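Local atomic coordinates of enoyl-CoA hydratase/isomerase family protein (Pseudomonas syringae pv. tomato, PDB entry 3OT6), a protein that probably acts on acyl-CoA thioesters as a member of the enoyl-CoA hydratase/isomerase (crotonase) family, its exact substrate being undetermined. Residues Ala17-Asn22 / Asn38-Gln43. Sequence-based numbering, arbitrary orientation.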
ATOM      1  N   ALA A  17       4.994  -5.788 -14.158  1.00 28.29           N
ATOM      2  CA  ALA A  17       5.949  -4.738 -13.760  1.00 27.51           C
ATOM      3  C   ALA A  17       6.168  -4.818 -12.244  1.00 28.59           C
ATOM      4  O   ALA A  17       5.226  -4.580 -11.457  1.00 30.24           O
ATOM      5  CB  ALA A  17       5.447  -3.347 -14.163  1.00 26.04           C
ATOM      6  N   THR A  18       7.380  -5.198 -11.828  1.00 28.58           N
ATOM      7  CA  THR A  18       7.754  -5.245 -10.432  1.00 28.03           C
ATOM      8  C   THR A  18       8.267  -3.871 -10.059  1.00 27.95           C
ATOM      9  O   THR A  18       9.209  -3.372 -10.702  1.00 27.63           O
ATOM     10  CB  THR A  18       8.818  -6.284 -10.152  1.00 27.92           C
ATOM     11  OG1 THR A  18       8.348  -7.577 -10.538  1.00 29.11           O
ATOM     12  CG2 THR A  18       9.104  -6.342  -8.671  1.00 29.00           C
ATOM     13  N   LEU A  19       7.608  -3.251  -9.056  1.00 27.51           N
ATOM     14  CA  LEU A  19       8.025  -1.969  -8.419  1.00 26.29           C
ATOM     15  C   LEU A  19       8.648  -2.298  -7.083  1.00 26.76           C
ATOM     16  O   LEU A  19       7.980  -2.826  -6.168  1.00 26.79           O
ATOM     17  CB  LEU A  19       6.843  -1.026  -8.287  1.00 25.90           C
ATOM     18  CG  LEU A  19       6.406  -0.296  -9.601  1.00 26.32           C
ATOM     19  CD1 LEU A  19       6.090  -1.232 -10.778  1.00 27.19           C
ATOM     20  CD2 LEU A  19       5.268   0.633  -9.401  1.00 21.22           C
ATOM     21  N   THR A  20       9.962  -2.096  -6.987  1.00 26.92           N
ATOM     22  CA  THR A  20      10.677  -2.512  -5.781  1.00 27.24           C
ATOM     23  C   THR A  20      11.016  -1.269  -4.999  1.00 28.41           C
ATOM     24  O   THR A  20      11.720  -0.396  -5.525  1.00 30.05           O
ATOM     25  CB  THR A  20      11.941  -3.272  -6.074  1.00 26.95           C
ATOM     26  OG1 THR A  20      11.618  -4.430  -6.861  1.00 27.84           O
ATOM     27  CG2 THR A  20      12.560  -3.738  -4.772  1.00 25.35           C
ATOM     28  N   LEU A  21      10.434  -1.114  -3.811  1.00 28.13           N
ATOM     29  CA  LEU A  21      10.771   0.031  -3.013  1.00 29.08           C
ATOM     30  C   LEU A  21      12.064  -0.304  -2.327  1.00 29.98           C
ATOM     31  O   LEU A  21      12.237  -1.420  -1.826  1.00 30.87           O
ATOM     32  CB  LEU A  21       9.685   0.287  -1.979  1.00 29.36           C
ATOM     33  CG  LEU A  21       9.891   1.375  -0.918  1.00 29.27           C
ATOM     34  CD1 LEU A  21      10.243   2.790  -1.470  1.00 27.30           C
ATOM     35  CD2 LEU A  21       8.691   1.405   0.031  1.00 29.51           C
ATOM     36  N   ASN A  22      12.981   0.649  -2.320  1.00 30.67           N
ATOM     37  CA  ASN A  22      14.255   0.478  -1.642  1.00 31.64           C
ATOM     38  C   ASN A  22      14.804   1.824  -1.097  1.00 31.60           C
ATOM     39  O   ASN A  22      15.546   2.555  -1.785  1.00 31.66           O
ATOM     40  CB  ASN A  22      15.221  -0.205  -2.608  1.00 32.58           C
ATOM     41  CG  ASN A  22      16.594  -0.389  -2.024  1.00 35.38           C
ATOM     42  OD1 ASN A  22      16.799  -0.288  -0.810  1.00 38.19           O
ATOM     43  ND2 ASN A  22      17.551  -0.635  -2.889  1.00 37.38           N
ATOM     44  N   ASN A  38       4.803   7.409  -8.296  1.00 24.74           N
ATOM     45  CA  ASN A  38       4.009   7.943  -9.369  1.00 25.40           C
ATOM     46  C   ASN A  38       4.672   7.766 -10.753  1.00 25.96           C
ATOM     47  O   ASN A  38       3.952   7.473 -11.744  1.00 26.33           O
ATOM     48  CB  ASN A  38       3.665   9.393  -9.100  1.00 25.75           C
ATOM     49  CG  ASN A  38       2.618   9.530  -7.988  1.00 28.82           C
ATOM     50  OD1 ASN A  38       1.533   8.921  -8.065  1.00 31.46           O
ATOM     51  ND2 ASN A  38       2.938  10.311  -6.943  1.00 28.14           N
ATOM     52  N   ALA A  39       6.011   7.886 -10.804  1.00 23.74           N
ATOM     53  CA  ALA A  39       6.729   7.806 -12.056  1.00 23.72           C
ATOM     54  C   ALA A  39       6.717   6.353 -12.471  1.00 24.37           C
ATOM     55  O   ALA A  39       6.521   6.047 -13.630  1.00 25.10           O
ATOM     56  CB  ALA A  39       8.150   8.321 -11.931  1.00 21.30           C
ATOM     57  N   ALA A  40       6.816   5.450 -11.509  1.00 24.68           N
ATOM     58  CA  ALA A  40       6.847   4.033 -11.842  1.00 24.57           C
ATOM     59  C   ALA A  40       5.498   3.593 -12.299  1.00 24.41           C
ATOM     60  O   ALA A  40       5.402   2.628 -13.020  1.00 26.45           O
ATOM     61  CB  ALA A  40       7.347   3.132 -10.664  1.00 22.92           C
ATOM     62  N   LEU A  41       4.454   4.274 -11.881  1.00 24.37           N
ATOM     63  CA  LEU A  41       3.105   3.781 -12.163  1.00 23.83           C
ATOM     64  C   LEU A  41       2.681   4.345 -13.461  1.00 23.66           C
ATOM     65  O   LEU A  41       1.909   3.723 -14.150  1.00 23.74           O
ATOM     66  CB  LEU A  41       2.075   4.140 -11.058  1.00 23.65           C
ATOM     67  CG  LEU A  41       2.055   3.292  -9.751  1.00 22.32           C
ATOM     68  CD1 LEU A  41       1.293   4.035  -8.643  1.00 17.84           C
ATOM     69  CD2 LEU A  41       1.513   1.857  -9.956  1.00 16.87           C
ATOM     70  N   ASP A  42       3.187   5.535 -13.782  1.00 24.05           N
ATOM     71  CA  ASP A  42       3.019   6.099 -15.084  1.00 24.54           C
ATOM     72  C   ASP A  42       3.520   5.113 -16.134  1.00 24.96           C
ATOM     73  O   ASP A  42       2.846   4.888 -17.149  1.00 24.49           O
ATOM     74  CB  ASP A  42       3.756   7.414 -15.197  1.00 25.27           C
ATOM     75  CG  ASP A  42       3.038   8.541 -14.454  1.00 28.18           C
ATOM     76  OD1 ASP A  42       1.825   8.430 -14.183  1.00 30.51           O
ATOM     77  OD2 ASP A  42       3.692   9.525 -14.070  1.00 33.00           O
ATOM     78  N   GLN A  43       4.671   4.511 -15.853  1.00 24.09           N
ATOM     79  CA  GLN A  43       5.356   3.675 -16.776  1.00 24.45           C
ATOM     80  C   GLN A  43       4.552   2.401 -16.890  1.00 26.12           C
ATOM     81  O   GLN A  43       4.328   1.913 -18.007  1.00 26.84           O
ATOM     82  CB  GLN A  43       6.778   3.395 -16.277  1.00 23.89           C
ATOM     83  CG  GLN A  43       7.597   2.550 -17.259  1.00 26.63           C
ATOM     84  CD  GLN A  43       7.665   3.182 -18.674  1.00 30.87           C
ATOM     85  OE1 GLN A  43       7.858   4.385 -18.832  1.00 30.35           O
ATOM     86  NE2 GLN A  43       7.463   2.358 -19.692  1.00 32.06           N
TER
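Leu19 reaches out from strand 16-21 and sets one of its two methyls against Ala40 and Leu41 of helix 31-46. Its CB points toward the helix but is still 4.8 Å from Ala40 CB. The next atom out makes the first real touch: Leu19 CG lies 3.7 Å from Ala40 CB. Here the side chain forks. Leu19 CD2 carries on toward the helix and meets Ala40 CB at 3.5 Å, then Leu41 CD2 at 4.0 Å, so one methyl serves both helix residues. Leu19 CD1 turns back along its own strand, coming within 4.0 Å of Ala17 CB. With CG set anti to the carbonyl carbon (chi1 -77°), the fork lies beside the backbone N, on the side of Ala17.

The two helix residues answer differently. Ala40 points its methyl toward the strand, and its small side chain is consistent with the close backbones, Leu19 CA to Ala40 CA being 7.0 Å. Leu41 leaves the helix at a slant and brings only its end near; the two leucine side chains cross at about a right angle and meet through single methyls. Leu41 also touches Leu86 of helix 73-91, while Leu19 has Tyr10 and Val51 from the neighbouring strands against it.

These elements are the first two of a beta-alpha-beta unit completed by strand 50-54, and the contact lays the connecting helix against the sheet of the crotonase fold. Arg89, from helix 73-91, forms a salt bridge with Asp42 and a hydrogen bond to Asn38 O. A bound 2-methyl-2,4-pentanediol, probably from the crystallisation liquor, lies near Ala40. Across the strand-helix contact itself no hydrogen bond forms: three buried aliphatic side chains meet, so the attraction across it probably comes from dispersion and the exclusion of water.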